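Local coordinates for malonate decarboxylase acyl carrier protein (PDB 5VIT) that probably serves as the acyl carrier subunit of malonate decarboxylase, holding acetyl and malonyl groups as thioesters on a CoA-derived prosthetic group during turnover, at residues R54-H57 against L58-L62; T46-N49 against G50-S53. All coordinates share one frame; numbering follows the deposited sequence.

Interaction 1 of 2, residues R54-H57 against L58-L62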
loop_
_atom_site.group_PDB
_atom_site.type_symbol
_atom_site.label_atom_id
_atom_site.label_comp_id
_atom_site.label_asym_id
_atom_site.label_seq_id
_atom_site.Cartn_x
_atom_site.Cartn_y
_atom_site.Cartn_z
ATOM N N ARG B 54 20.757 -8.725 -7.847
ATOM C CA ARG B 54 19.982 -7.567 -7.438
ATOM C C ARG B 54 19.238 -6.965 -8.651
ATOM O O ARG B 54 18.025 -6.772 -8.603
ATOM C CB ARG B 54 20.901 -6.533 -6.776
ATOM C CG ARG B 54 20.226 -5.231 -6.414
ATOM C CD ARG B 54 21.247 -4.170 -5.973
ATOM N NE ARG B 54 21.524 -4.205 -4.533
ATOM C CZ ARG B 54 22.556 -4.829 -3.965
ATOM N NH1 ARG B 54 23.447 -5.478 -4.714
ATOM N NH2 ARG B 54 22.703 -4.788 -2.641
ATOM N N TRP B 55 19.962 -6.702 -9.740
ATOM C CA TRP B 55 19.354 -6.140 -10.944
ATOM C C TRP B 55 18.311 -7.105 -11.527
ATOM O O TRP B 55 17.261 -6.685 -12.019
ATOM C CB TRP B 55 20.428 -5.804 -11.991
ATOM C CG TRP B 55 21.221 -4.547 -11.682
ATOM C CD1 TRP B 55 22.424 -4.475 -11.040
ATOM C CD2 TRP B 55 20.849 -3.190 -11.979
ATOM N NE1 TRP B 55 22.833 -3.167 -10.933
ATOM C CE2 TRP B 55 21.883 -2.359 -11.499
ATOM C CE3 TRP B 55 19.752 -2.601 -12.608
ATOM C CZ2 TRP B 55 21.847 -0.971 -11.628
ATOM C CZ3 TRP B 55 19.720 -1.226 -12.740
ATOM C CH2 TRP B 55 20.758 -0.428 -12.255
ATOM N N GLN B 56 18.596 -8.400 -11.452
ATOM C CA GLN B 56 17.659 -9.427 -11.903
ATOM C C GLN B 56 16.324 -9.349 -11.144
ATOM O O GLN B 56 15.227 -9.364 -11.740
ATOM C CB GLN B 56 18.290 -10.820 -11.730
ATOM C CG GLN B 56 17.420 -11.954 -12.216
ATOM C CD GLN B 56 17.115 -11.850 -13.695
ATOM O OE1 GLN B 56 17.991 -11.521 -14.506
ATOM N NE2 GLN B 56 15.862 -12.119 -14.059
ATOM N N HIS B 57 16.418 -9.272 -9.825
ATOM C CA HIS B 57 15.223 -9.165 -8.999
ATOM C C HIS B 57 14.415 -7.921 -9.319
ATOM O O HIS B 57 13.195 -7.987 -9.448
ATOM C CB HIS B 57 15.598 -9.165 -7.521
ATOM C CG HIS B 57 16.083 -10.491 -7.034
ATOM N ND1 HIS B 57 17.226 -10.634 -6.278
ATOM C CD2 HIS B 57 15.579 -11.736 -7.202
ATOM C CE1 HIS B 57 17.403 -11.912 -5.996
ATOM N NE2 HIS B 57 16.417 -12.602 -6.545
ATOM N N LEU B 58 15.115 -6.801 -9.457
ATOM C CA LEU B 58 14.501 -5.506 -9.732
ATOM C C LEU B 58 13.621 -5.569 -10.992
ATOM O O LEU B 58 12.425 -5.224 -10.965
ATOM C CB LEU B 58 15.612 -4.457 -9.869
ATOM C CG LEU B 58 15.294 -2.970 -9.753
ATOM C CD1 LEU B 58 14.209 -2.760 -8.753
ATOM C CD2 LEU B 58 16.530 -2.224 -9.290
ATOM N N PHE B 59 14.213 -6.051 -12.085
ATOM C CA PHE B 59 13.502 -6.201 -13.356
ATOM C C PHE B 59 12.379 -7.238 -13.282
ATOM O O PHE B 59 11.323 -7.078 -13.898
ATOM C CB PHE B 59 14.482 -6.602 -14.461
ATOM C CG PHE B 59 15.515 -5.555 -14.770
ATOM C CD1 PHE B 59 16.834 -5.912 -14.992
ATOM C CD2 PHE B 59 15.165 -4.225 -14.866
ATOM C CE1 PHE B 59 17.782 -4.957 -15.293
ATOM C CE2 PHE B 59 16.119 -3.265 -15.165
ATOM C CZ PHE B 59 17.424 -3.633 -15.376
ATOM N N GLU B 60 12.624 -8.319 -12.553
ATOM C CA GLU B 60 11.618 -9.353 -12.401
ATOM C C GLU B 60 10.335 -8.767 -11.829
ATOM O O GLU B 60 9.254 -9.054 -12.317
ATOM C CB GLU B 60 12.125 -10.471 -11.504
ATOM C CG GLU B 60 12.977 -11.482 -12.222
ATOM C CD GLU B 60 13.630 -12.459 -11.264
ATOM O OE1 GLU B 60 13.383 -12.359 -10.035
ATOM O OE2 GLU B 60 14.399 -13.317 -11.743
ATOM N N ARG B 61 10.475 -7.929 -10.802
ATOM C CA ARG B 61 9.336 -7.313 -10.131
ATOM C C ARG B 61 8.681 -6.276 -10.983
ATOM O O ARG B 61 7.454 -6.153 -11.019
ATOM C CB ARG B 61 9.774 -6.678 -8.830
ATOM C CG ARG B 61 10.260 -7.694 -7.862
ATOM C CD ARG B 61 10.207 -7.125 -6.514
ATOM N NE ARG B 61 10.561 -8.124 -5.527
ATOM C CZ ARG B 61 10.449 -7.915 -4.227
ATOM N NH1 ARG B 61 9.975 -6.746 -3.811
ATOM N NH2 ARG B 61 10.801 -8.863 -3.363
ATOM N N LEU B 62 9.513 -5.508 -11.663
ATOM C CA LEU B 62 9.024 -4.484 -12.554
ATOM C C LEU B 62 8.128 -5.093 -13.656
ATOM O O LEU B 62 7.085 -4.538 -14.000
ATOM C CB LEU B 62 10.216 -3.735 -13.140
ATOM C CG LEU B 62 9.974 -2.408 -13.833
ATOM C CD1 LEU B 62 9.341 -1.402 -12.874
ATOM C CD2 LEU B 62 11.301 -1.912 -14.403
#

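Interaction 2 of 2, residues T46-N49 against G50-S53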
loop_
_atom_site.group_PDB
_atom_site.type_symbol
_atom_site.label_atom_id
_atom_site.label_comp_id
_atom_site.label_asym_id
_atom_site.label_seq_id
_atom_site.Cartn_x
_atom_site.Cartn_y
_atom_site.Cartn_z
ATOM N N THR B 46 27.371 -0.716 -14.369
ATOM C CA THR B 46 27.201 -0.243 -13.000
ATOM C C THR B 46 28.550 -0.213 -12.290
ATOM O O THR B 46 29.410 -1.040 -12.547
ATOM C CB THR B 46 26.165 -1.129 -12.203
ATOM O OG1 THR B 46 25.950 -0.583 -10.896
ATOM C CG2 THR B 46 26.658 -2.571 -12.065
ATOM N N SER B 47 28.726 0.765 -11.414
ATOM C CA SER B 47 29.928 0.879 -10.602
ATOM C C SER B 47 29.997 -0.154 -9.477
ATOM O O SER B 47 31.067 -0.412 -8.930
ATOM C CB SER B 47 30.000 2.276 -9.993
ATOM O OG SER B 47 28.798 2.574 -9.303
ATOM N N VAL B 48 28.840 -0.704 -9.115
ATOM C CA VAL B 48 28.726 -1.658 -8.019
ATOM C C VAL B 48 28.959 -3.106 -8.478
ATOM O O VAL B 48 28.167 -3.661 -9.250
ATOM C CB VAL B 48 27.348 -1.583 -7.371
ATOM C CG1 VAL B 48 27.326 -2.415 -6.083
ATOM C CG2 VAL B 48 26.961 -0.136 -7.099
ATOM N N ASN B 49 30.043 -3.713 -7.998
ATOM C CA ASN B 49 30.392 -5.082 -8.369
ATOM C C ASN B 49 29.529 -6.105 -7.647
ATOM O O ASN B 49 29.107 -5.869 -6.518
ATOM C CB ASN B 49 31.865 -5.361 -8.067
ATOM C CG ASN B 49 32.803 -4.462 -8.843
ATOM O OD1 ASN B 49 32.728 -4.365 -10.070
ATOM N ND2 ASN B 49 33.698 -3.792 -8.124
ATOM N N GLY B 50 29.274 -7.234 -8.308
ATOM C CA GLY B 50 28.526 -8.329 -7.719
ATOM C C GLY B 50 27.051 -8.048 -7.473
ATOM O O GLY B 50 26.443 -8.607 -6.547
ATOM N N SER B 51 26.454 -7.193 -8.302
ATOM C CA SER B 51 25.067 -6.799 -8.069
ATOM C C SER B 51 24.122 -7.389 -9.108
ATOM O O SER B 51 22.959 -6.985 -9.199
ATOM C CB SER B 51 24.936 -5.270 -8.042
ATOM O OG SER B 51 25.324 -4.695 -9.276
ATOM N N ALA B 52 24.606 -8.365 -9.867
ATOM C CA ALA B 52 23.813 -8.933 -10.950
ATOM C C ALA B 52 22.447 -9.457 -10.490
ATOM O O ALA B 52 21.431 -9.183 -11.132
ATOM C CB ALA B 52 24.596 -10.046 -11.647
ATOM N N SER B 53 22.404 -10.191 -9.383
ATOM C CA SER B 53 21.146 -10.827 -8.987
ATOM C C SER B 53 20.188 -9.790 -8.401
ATOM O O SER B 53 18.966 -9.945 -8.463
ATOM C CB SER B 53 21.398 -11.951 -7.991
ATOM O OG SER B 53 22.050 -11.424 -6.856
#

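Interaction 1 of 2, residues R54-H57 against L58-L62
Gln56 O takes the backbone N-H of Glu60 at 2.9 Å, and the same two residues meet again through their side chains. The amide NE2 of Gln56 donates an N-H to Glu60 OE2 at 3.0 Å, with an N-H...O angle of 159°. The carboxylate oxygen lies close to the amide plane but is approached on its anti side, well out of the carboxylate plane. Gln56 gets there by bending at chi2 (61°), which brings its amide alongside Glu60. With an alanine in place of Gln56, Glu60 OE2 would probably lose this donor and its carboxylate be freer to turn. The other carboxylate oxygen, OE1, sits at the edge of the His57 ring, 3.6 Å from CD2. On the buried side Trp55 CE3 packs 3.8 Å from Phe59 CZ, the two ring planes inclined at 39°. Both rings reach strands 39-46 and 71-78, and Phe59 also makes an edge-to-face pair with Phe6 of strand 2-9. Arg61, bonded through its backbone N to His57 O, sends NH2 to a hydrogen bond with Gly494 O of the MdcA chain, and Leu58 packs against Ile490 of that chain. The i to i+4 pairing, with the aromatic residues facing the sheet and helix 82-96 while Arg54, His57 and Arg61 turn to MdcA, is that of an alpha-helix, here the crossover helix of a beta-alpha-beta unit.

Interaction 2 of 2, residues T46-N49 against G50-S53
Ser51 OG reaches back three residues to Val48 O, giving it a hydrogen bond of 3.0 Å. The hydroxyl stands above the carbonyl plane, 37° out of it. Ser51 occupies the N-cap position of helix 52-62, yet its hydroxyl is committed to Val48 and makes no capping bond. Its position follows from chi1 of 61°, which sets OG between the backbone N and the carbonyl carbon of Ser51 and brings it within bonding distance of Val48 O. The methyl CG2 of Thr46 lies 3.8 Å from Ser51 OG, and Val48 CB approaches the same oxygen at 4.2 Å, so the buried hydroxyl has apolar neighbours beside its acceptor. A second shell shapes the turn that presents this acceptor. Val48 N makes a weak bond of 3.4 Å to Thr46 OG1, which also pairs with Asp77 at the end of strand 71-78. Gly50 carries the chain round with a positive phi, a backbone shape that glycine adopts easily. Farther out, Asn49 OD1 is hydrogen-bonded to the amino group of Met1, tying the turn to the start of the chain. The arrangement is the strand-to-helix connection of a beta-alpha-beta unit, closed by a side-chain to main-chain bond.

From the N terminus, strand 2-9 is laid down first, and the chain returns beside it as strand 39-46. Interaction 2 comes next, closing the short loop where that strand gives way to helix 52-62. Interaction 1 follows directly along the helix, linking successive turns without enclosing a loop. The two are consecutive, neither nested nor crossed, with centres about 13 Å apart. They meet where Trp55 NE1 lies 4.0 Å from Thr46 CG2, bringing the first part of the helix against the end of the strand. Together they span the first connection and the helix of the unit that leads on to strand 71-78.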